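Local coordinates for protein NANS (YJHS), A 9-O-acetyl N-acetylneuraminic acid esterase (Escherichia coli O157:H7 EDL933, PDB 3PT5) that probably hydrolyses the 9-O-acetyl group of 9-O-acetyl-N-acetylneuraminate and is needed for growth on this mucosal sialic acid, at residues 158-161 with 162-166. Numbering follows the deposited sequence.
Sequences GTDT and PLYQD
With chi1 of T161 at 69°, OG1 sits between the residue's own backbone N and carbonyl carbon and faces the first turn of helix 162-176, while CG of Y164, trans to its backbone N (chi1 173°), carries the ring back against the preceding turn. T161 OG1 accepts from Y164 N at 3.2 Å in a nearly straight bond (162°), and the same hydroxyl is also hydrogen-bonded to R156 O. T161 O accepts from Q165 N at 2.9 Å, the first i to i+4 hydrogen bond of the helix. The Q165 side chain, extended beyond CG, reaches back to the carbonyl one residue earlier, where NE2 donates to D160 O at 3.3 Å from above the carbonyl plane, in a more bent bond. D160 N approaches the Y164 ring obliquely, 3.5 Å from its CD2, and T159 CA lies over one face, offset toward the rim. Beyond the turn, Y164 OH bonds to D217, and M210 and A213 of helix 203-218 touch the tyrosine side chain. Residues 158-161 form a type II beta turn, closed by T161 N to G158 O at 3.2 Å; T161, the last residue of the turn, is itself the N-cap, and P162 takes the first helical position, a classic start for an alpha-helix.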
# COMPACT_ATOMS: atom_id res chain seq x y z
N GLY A 158 -0.43 16.17 1.36
CA GLY A 158 -0.91 17.46 0.85
C GLY A 158 0.01 17.90 -0.27
O GLY A 158 1.14 17.46 -0.35
N THR A 159 -0.47 18.74 -1.17
CA THR A 159 0.37 19.13 -2.29
C THR A 159 1.67 19.76 -1.75
O THR A 159 1.63 20.56 -0.81
CB THR A 159 -0.38 20.05 -3.25
OG1 THR A 159 -1.69 19.50 -3.50
CG2 THR A 159 0.39 20.13 -4.58
N ASP A 160 2.78 19.31 -2.33
CA ASP A 160 4.17 19.72 -2.01
C ASP A 160 4.81 19.36 -0.65
O ASP A 160 5.95 19.77 -0.37
CB ASP A 160 4.43 21.18 -2.40
CG ASP A 160 4.28 21.40 -3.91
OD1 ASP A 160 4.70 20.53 -4.72
OD2 ASP A 160 3.71 22.45 -4.27
N THR A 161 4.13 18.56 0.15
CA THR A 161 4.78 17.95 1.32
C THR A 161 5.82 16.91 0.89
O THR A 161 5.75 16.40 -0.25
CB THR A 161 3.76 17.25 2.22
OG1 THR A 161 3.27 16.09 1.54
CG2 THR A 161 2.61 18.15 2.56
N PRO A 162 6.77 16.55 1.78
CA PRO A 162 7.69 15.46 1.50
C PRO A 162 7.03 14.17 1.04
O PRO A 162 7.56 13.53 0.13
CB PRO A 162 8.41 15.26 2.83
CG PRO A 162 8.51 16.67 3.34
CD PRO A 162 7.26 17.38 2.91
N LEU A 163 5.91 13.79 1.64
CA LEU A 163 5.21 12.58 1.21
C LEU A 163 4.70 12.70 -0.21
O LEU A 163 4.79 11.75 -0.98
CB LEU A 163 4.09 12.20 2.16
CG LEU A 163 4.48 11.61 3.52
CD1 LEU A 163 3.22 11.29 4.30
CD2 LEU A 163 5.35 10.35 3.38
N TYR A 164 4.18 13.88 -0.58
CA TYR A 164 3.73 14.11 -1.95
C TYR A 164 4.90 14.03 -2.94
O TYR A 164 4.79 13.41 -3.99
CB TYR A 164 2.99 15.44 -2.10
CG TYR A 164 2.69 15.74 -3.55
CD1 TYR A 164 1.55 15.22 -4.15
CD2 TYR A 164 3.57 16.50 -4.34
CE1 TYR A 164 1.25 15.46 -5.50
CE2 TYR A 164 3.29 16.74 -5.69
CZ TYR A 164 2.14 16.21 -6.26
OH TYR A 164 1.85 16.42 -7.59
N GLN A 165 6.02 14.65 -2.58
CA GLN A 165 7.23 14.68 -3.40
C GLN A 165 7.75 13.29 -3.66
O GLN A 165 8.22 12.99 -4.74
CB GLN A 165 8.31 15.47 -2.70
CG GLN A 165 8.06 16.95 -2.67
CD GLN A 165 9.17 17.68 -1.94
OE1 GLN A 165 10.34 17.66 -2.37
NE2 GLN A 165 8.83 18.30 -0.81
N ASP A 166 7.65 12.44 -2.64
CA ASP A 166 8.10 11.06 -2.66
C ASP A 166 7.19 10.26 -3.60
O ASP A 166 7.67 9.49 -4.44
CB ASP A 166 8.09 10.54 -1.22
CG ASP A 166 8.75 9.17 -1.05
OD1 ASP A 166 8.06 8.15 -1.25
OD2 ASP A 166 9.96 9.09 -0.67